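Cysteine desulfurase (Stenotrophomonas maltophilia, PDB 6WCI) probably removes sulfur from L-cysteine to give L-alanine, using pyridoxal 5'-phosphate, and hands the sulfur on to a carrier. Local coordinates at residues L137-R140 against M141-H144; C207-A210 against R211-I215; F404-T407 against H408-E412. All coordinates share one frame; numbering follows the deposited sequence. Where two conformers were deposited one is given.

Contact 1: residues L137-R140 against M141-H144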
# COMPACT_ATOMS: atom_id res chain seq x y z
N LEU B 137 -17.12 9.32 19.67
CA LEU B 137 -18.49 9.27 19.17
C LEU B 137 -18.43 8.82 17.71
O LEU B 137 -17.72 9.43 16.91
CB LEU B 137 -19.16 10.63 19.32
CG LEU B 137 -20.66 10.70 19.00
CD1 LEU B 137 -21.44 9.81 19.93
CD2 LEU B 137 -21.17 12.14 19.08
N ILE B 138 -19.14 7.74 17.40
CA ILE B 138 -19.12 7.10 16.08
C ILE B 138 -20.56 6.94 15.62
O ILE B 138 -21.40 6.47 16.39
CB ILE B 138 -18.44 5.72 16.12
CG1 ILE B 138 -17.09 5.80 16.86
CG2 ILE B 138 -18.33 5.12 14.71
CD1 ILE B 138 -16.42 4.45 17.02
N THR B 139 -20.85 7.30 14.37
CA THR B 139 -22.24 7.21 13.91
C THR B 139 -22.62 5.76 13.61
O THR B 139 -21.78 4.93 13.25
CB THR B 139 -22.51 8.06 12.67
OG1 THR B 139 -22.35 7.26 11.49
CG2 THR B 139 -21.59 9.25 12.60
N ARG B 140 -23.92 5.49 13.74
CA ARG B 140 -24.49 4.17 13.46
C ARG B 140 -24.22 3.69 12.03
O ARG B 140 -24.22 2.48 11.79
CB ARG B 140 -26.01 4.24 13.71
CG ARG B 140 -26.80 3.02 13.33
CD ARG B 140 -26.38 1.80 14.12
NE ARG B 140 -26.59 1.99 15.56
CZ ARG B 140 -26.43 1.02 16.45
NH1 ARG B 140 -26.09 -0.20 16.05
NH2 ARG B 140 -26.62 1.27 17.74
N MET B 141 -23.96 4.60 11.09
CA MET B 141 -23.87 4.24 9.68
C MET B 141 -22.43 4.14 9.19
O MET B 141 -22.23 3.97 7.98
CB MET B 141 -24.64 5.26 8.83
CG MET B 141 -23.95 6.61 8.70
SD MET B 141 -24.81 7.72 7.56
CE MET B 141 -26.44 7.83 8.30
N GLU B 142 -21.45 4.24 10.08
CA GLU B 142 -20.05 4.20 9.68
C GLU B 142 -19.67 2.84 9.10
O GLU B 142 -20.23 1.80 9.46
CB GLU B 142 -19.12 4.49 10.87
CG GLU B 142 -19.24 5.91 11.38
CD GLU B 142 -19.17 6.92 10.25
OE1 GLU B 142 -18.12 6.98 9.56
OE2 GLU B 142 -20.17 7.63 10.03
N HIS B 143 -18.71 2.87 8.19
CA HIS B 143 -18.11 1.67 7.66
C HIS B 143 -17.10 1.15 8.68
O HIS B 143 -16.58 1.92 9.50
CB HIS B 143 -17.47 2.01 6.31
CG HIS B 143 -16.78 0.87 5.61
ND1 HIS B 143 -15.48 0.52 5.89
CD2 HIS B 143 -17.17 0.10 4.57
CE1 HIS B 143 -15.11 -0.47 5.09
NE2 HIS B 143 -16.12 -0.74 4.27
N HIS B 144 -16.84 -0.16 8.66
CA HIS B 144 -15.86 -0.73 9.58
C HIS B 144 -14.55 0.03 9.58
O HIS B 144 -13.88 0.10 10.62
CB HIS B 144 -15.61 -2.19 9.23
CG HIS B 144 -16.79 -3.07 9.50
ND1 HIS B 144 -16.89 -4.36 9.01
CD2 HIS B 144 -17.91 -2.85 10.22
CE1 HIS B 144 -18.03 -4.89 9.41
NE2 HIS B 144 -18.67 -4.00 10.14
O HOH W 1 -22.34 0.77 10.68

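Contact 2: residues C207-A210 against R211-I215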
# COMPACT_ATOMS: atom_id res chain seq x y z
N CYS B 207 -19.24 19.51 11.48
CA CYS B 207 -17.89 19.86 11.90
C CYS B 207 -17.83 21.22 12.56
O CYS B 207 -17.02 21.43 13.46
CB CYS B 207 -16.94 19.79 10.72
SG CYS B 207 -16.68 18.12 10.17
N ARG B 208 -18.66 22.17 12.11
CA ARG B 208 -18.69 23.46 12.77
C ARG B 208 -19.19 23.32 14.21
O ARG B 208 -18.66 23.97 15.12
CB ARG B 208 -19.59 24.44 12.00
CG ARG B 208 -19.81 25.76 12.73
CD ARG B 208 -20.97 26.54 12.16
NE ARG B 208 -22.23 25.79 12.25
CZ ARG B 208 -22.94 25.39 11.20
NH1 ARG B 208 -22.52 25.67 9.97
NH2 ARG B 208 -24.06 24.71 11.37
N GLU B 209 -20.20 22.48 14.42
CA GLU B 209 -20.72 22.29 15.77
C GLU B 209 -19.76 21.46 16.61
O GLU B 209 -19.61 21.71 17.81
CB GLU B 209 -22.10 21.63 15.71
CG GLU B 209 -22.79 21.49 17.04
CD GLU B 209 -23.05 22.83 17.72
OE1 GLU B 209 -23.44 23.79 17.02
OE2 GLU B 209 -22.85 22.91 18.96
N ALA B 210 -19.08 20.49 16.00
CA ALA B 210 -18.08 19.74 16.73
C ALA B 210 -16.93 20.65 17.18
O ALA B 210 -16.55 20.65 18.35
CB ALA B 210 -17.55 18.59 15.87
N ARG B 211 -16.41 21.46 16.25
CA ARG B 211 -15.32 22.37 16.60
C ARG B 211 -15.72 23.34 17.71
O ARG B 211 -14.88 23.75 18.51
CB ARG B 211 -14.86 23.15 15.36
CG ARG B 211 -13.57 23.95 15.59
CD ARG B 211 -12.94 24.41 14.27
NE ARG B 211 -12.85 23.31 13.31
CZ ARG B 211 -11.90 22.37 13.34
NH1 ARG B 211 -10.96 22.41 14.27
NH2 ARG B 211 -11.90 21.40 12.43
N LYS B 212 -17.00 23.71 17.76
CA LYS B 212 -17.45 24.60 18.82
C LYS B 212 -17.35 23.93 20.19
O LYS B 212 -17.19 24.62 21.21
CB LYS B 212 -18.89 25.05 18.53
CG LYS B 212 -19.24 26.40 19.11
CD LYS B 212 -20.50 26.99 18.46
CE LYS B 212 -21.77 26.59 19.21
NZ LYS B 212 -22.94 27.40 18.79
N ARG B 213 -17.44 22.60 20.24
CA ARG B 213 -17.37 21.86 21.49
C ARG B 213 -16.00 21.22 21.73
O ARG B 213 -15.87 20.37 22.62
CB ARG B 213 -18.46 20.79 21.51
CG ARG B 213 -19.78 21.29 20.97
CD ARG B 213 -20.90 20.32 21.25
NE ARG B 213 -22.15 20.78 20.66
CZ ARG B 213 -23.35 20.53 21.19
NH1 ARG B 213 -23.45 19.85 22.32
NH2 ARG B 213 -24.44 21.00 20.59
N GLY B 214 -14.99 21.61 20.96
CA GLY B 214 -13.68 20.99 21.11
C GLY B 214 -13.65 19.52 20.76
O GLY B 214 -12.97 18.74 21.42
N ILE B 215 -14.38 19.12 19.72
CA ILE B 215 -14.47 17.72 19.32
C ILE B 215 -13.79 17.55 17.97
O ILE B 215 -14.19 18.17 16.98
CB ILE B 215 -15.93 17.24 19.29
CG1 ILE B 215 -16.53 17.29 20.69
CG2 ILE B 215 -16.01 15.84 18.69
CD1 ILE B 215 -18.01 16.97 20.75
O HOH W 2 -24.69 25.89 18.11

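Contact 3: residues F404-T407 against H408-E412. With SO4 (sulfate ion), chain E.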
# COMPACT_ATOMS: atom_id res chain seq x y z
N PHE B 404 -21.34 7.26 -13.10
CA PHE B 404 -21.71 8.12 -14.21
C PHE B 404 -21.62 7.40 -15.56
O PHE B 404 -22.36 7.74 -16.49
CB PHE B 404 -20.84 9.37 -14.22
CG PHE B 404 -19.36 9.08 -14.30
CD1 PHE B 404 -18.74 8.89 -15.53
CD2 PHE B 404 -18.59 9.00 -13.15
CE1 PHE B 404 -17.38 8.62 -15.61
CE2 PHE B 404 -17.24 8.73 -13.22
CZ PHE B 404 -16.63 8.54 -14.45
N TYR B 405 -20.74 6.40 -15.68
CA TYR B 405 -20.61 5.64 -16.92
C TYR B 405 -21.67 4.56 -17.08
O TYR B 405 -21.69 3.89 -18.12
CB TYR B 405 -19.20 5.01 -17.02
CG TYR B 405 -18.72 4.31 -15.78
CD1 TYR B 405 -19.23 3.08 -15.40
CD2 TYR B 405 -17.72 4.88 -14.98
CE1 TYR B 405 -18.79 2.44 -14.25
CE2 TYR B 405 -17.27 4.25 -13.83
CZ TYR B 405 -17.80 3.03 -13.47
OH TYR B 405 -17.35 2.40 -12.32
N ASN B 406 -22.53 4.35 -16.10
CA ASN B 406 -23.72 3.55 -16.34
C ASN B 406 -24.71 4.34 -17.18
O ASN B 406 -24.58 5.56 -17.35
CB ASN B 406 -24.36 3.10 -15.03
CG ASN B 406 -23.49 2.13 -14.26
OD1 ASN B 406 -23.12 2.39 -13.11
ND2 ASN B 406 -23.15 1.01 -14.89
N THR B 407 -25.72 3.65 -17.70
CA THR B 407 -26.67 4.25 -18.63
C THR B 407 -28.10 3.98 -18.18
O THR B 407 -28.37 3.07 -17.39
CB THR B 407 -26.48 3.72 -20.06
OG1 THR B 407 -26.89 2.35 -20.11
CG2 THR B 407 -25.02 3.84 -20.49
N HIS B 408 -29.03 4.78 -18.72
CA HIS B 408 -30.45 4.55 -18.48
C HIS B 408 -30.91 3.24 -19.09
O HIS B 408 -31.78 2.56 -18.53
CB HIS B 408 -31.26 5.72 -19.03
CG HIS B 408 -31.05 7.00 -18.29
ND1 HIS B 408 -31.47 7.18 -16.99
CD2 HIS B 408 -30.44 8.15 -18.66
CE1 HIS B 408 -31.14 8.39 -16.59
NE2 HIS B 408 -30.51 9.00 -17.58
N ALA B 409 -30.32 2.86 -20.23
CA ALA B 409 -30.61 1.57 -20.85
C ALA B 409 -30.25 0.42 -19.92
O ALA B 409 -31.03 -0.53 -19.76
CB ALA B 409 -29.87 1.45 -22.18
N GLU B 410 -29.06 0.48 -19.30
CA GLU B 410 -28.69 -0.55 -18.33
C GLU B 410 -29.70 -0.62 -17.19
O GLU B 410 -30.04 -1.71 -16.73
CB GLU B 410 -27.29 -0.28 -17.77
CG GLU B 410 -26.15 -0.69 -18.70
CD GLU B 410 -24.83 -0.27 -18.12
OE1 GLU B 410 -24.85 0.64 -17.26
OE2 GLU B 410 -23.78 -0.84 -18.51
N ILE B 411 -30.15 0.54 -16.70
CA ILE B 411 -31.17 0.56 -15.66
C ILE B 411 -32.38 -0.26 -16.09
O ILE B 411 -32.90 -1.08 -15.33
CB ILE B 411 -31.57 2.01 -15.31
CG1 ILE B 411 -30.43 2.73 -14.58
CG2 ILE B 411 -32.85 2.03 -14.45
CD1 ILE B 411 -30.62 4.22 -14.47
N GLU B 412 -32.84 -0.06 -17.33
CA GLU B 412 -34.01 -0.80 -17.80
C GLU B 412 -33.71 -2.28 -17.94
O GLU B 412 -34.51 -3.12 -17.53
CB GLU B 412 -34.51 -0.21 -19.12
CG GLU B 412 -35.07 1.21 -19.01
CD GLU B 412 -36.34 1.31 -18.16
OE1 GLU B 412 -36.63 2.41 -17.65
OE2 GLU B 412 -37.04 0.29 -18.01
S SO4 E . -27.89 7.27 -21.40
O1 SO4 E . -26.55 7.20 -21.97
O2 SO4 E . -27.84 6.94 -19.98
O3 SO4 E . -28.77 6.30 -22.07
O4 SO4 E . -28.37 8.64 -21.57

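Contact 1: residues L137-R140 against M141-H144
Thr139 and Glu142 hold a tight turn together through side-chain and backbone bonds. The hydroxyl OG1 of Thr139 donates to OE2 of Glu142 at 2.6 Å, on the anti lone pair of that oxygen, and the two side chains cross nearly at right angles. OG1 is also an acceptor, taking the backbone N of Met141 at 3.1 Å; a single hydroxyl thus ties a carboxylate to the corner of the turn. In the backbone, Glu142 N donates to Thr139 O at 3.3 Å, closing the turn. Water 1 gives one hydrogen to Arg140 O and the other to Glu142 O, at 2.8 and 2.6 Å.

Apolar contact is slight. With CG anti to its carbonyl carbon (chi1 -67°) and a bend at chi2, the glutamate folds back, laying CG 3.5 Å from CG2 of Ile138 while OE2 reaches the hydroxyl. The carboxylate is buried, and Thr191 N and Asn146 ND2 bind it further. Arg140 turns elsewhere, to a salt bridge with Glu165. The result is a type I beta turn that ends strand 135-139 of the large mixed sheet and leads toward His144, whose ND1 is hydrogen-bonded to the S-hydroxycysteine at position 384.

Contact 2: residues C207-A210 against R211-I215
Glu209 and Arg213, one helical turn apart, form a salt bridge in which two nitrogens meet one oxygen. NE of Arg213 lies 2.8 Å and NH2 3.0 Å from OE2 of Glu209, a side-on grip on a single atom. NE takes the anti lone pair, whereas NH2 comes from above the carboxylate plane; carboxylate and guanidinium are turned 78° against each other. Glu209 has CG anti to its own N (chi1 -175°) and then bends at chi2, which swings the acid along the helix; Arg213 runs extended from CG to NE to meet it. The other nitrogen, NH1, binds Met181 O. On the far side of the acid, water 2 donates to OE1; its very short approach to NZ of Lys212 is doubtful as a bond. That NZ stays 4.1 Å from OE1 of Glu209, and its charge probably adds to the balance around the carboxylate.

Backbone bonds carry the helix to its end. Arg211 N donates to Cys207 O and Lys212 N to Arg208 O in the regular pattern. Ala210 O then accepts twice, from Arg213 N at 2.9 Å and Ile215 N at 3.0 Å, the donors reaching it from opposite faces of its plane.

Apolar packing is brief: CB of Ala210 lies 4.0 Å from CB of Ile215, which touches Val185 and Leu188 of strand 185-191. Gly214, at positive phi, is the C-prime residue, and its N makes a weak bond to Arg211 O. Together with the bond from Ile215 N to Ala210 O, this makes a Schellman motif, closing helix 203-212 before strand 216-220 in a beta-alpha-beta unit.

Contact 3: residues F404-T407 against H408-E412
Thr407 and Glu410 exchange bonds at the start of helix 408-422. The threonine places OG1 between its backbone N and carbonyl carbon (chi1 69°), directed at the first turn, where it accepts from Glu410 N at 3.0 Å in a nearly straight bond. Glu410 answers with its side chain: CG stands anti to the carbonyl carbon, and the chain then runs extended (chi2 175°), carrying OE1 back to Thr407 N at 3.2 Å. The two side chains cross at about a right angle, with CG of Glu410 3.4 Å from OG1 of Thr407.

This reciprocal pair is a capping box, with Thr407 as N-cap. Ile411 N donates to Thr407 O, beginning the helical backbone bonding, and CG1 of Ile411 rests 3.5 Å from the same carbonyl oxygen.

OE1 of Glu410 has a second donor in ND2 of Asn406, at 2.9 Å. The asparagine side chain, too, crosses Glu410 at about a right angle; OE1 lies in the amide plane, which is turned 49° from that of the carboxylate. ND2 arrives on the syn side, somewhat out of the carboxylate plane; Thr407 N comes in over the opposite face. With OE2 in a salt bridge to Arg30, the buried carboxylate is held at both oxygens, while OD1 of Asn406 accepts from Ala403 N.

At the N-terminus of the helix His408 N donates to O2 of a sulfate, at 2.8 Å. The imidazole of His408 swings beside the anion, its CD2 3.2 Å from O2, while O4 lies at the ring edge, in plane. ND1 is hydrogen-bonded to ND1 of His331 of helix 318-336. Arg324 NH2 also binds the sulfate, which probably came from the crystallisation liquor.

Overall arrangement
All three contacts are local turns or helix ends, met in series along one chain. Contacts 1 and 2 belong to the large mixed sheet and its connections: one spans the C-terminal end of strand 135-139 and the turn after it, the other closes a helix between strands 185-191 and 216-220. Their centres lie 18 Å apart, with nearest atoms about 6 Å apart. Contact 3 caps the last helix, after strand 397-401 of the six-stranded sheet, on the opposite side of the chain's centre from contact 2, 41 Å away centre to centre. Contact 1, 31 Å from contact 3 by centres, runs into His144, hydrogen-bonded to the oxidised cysteine at position 384; the other modified residue, Lys246, carries the cofactor.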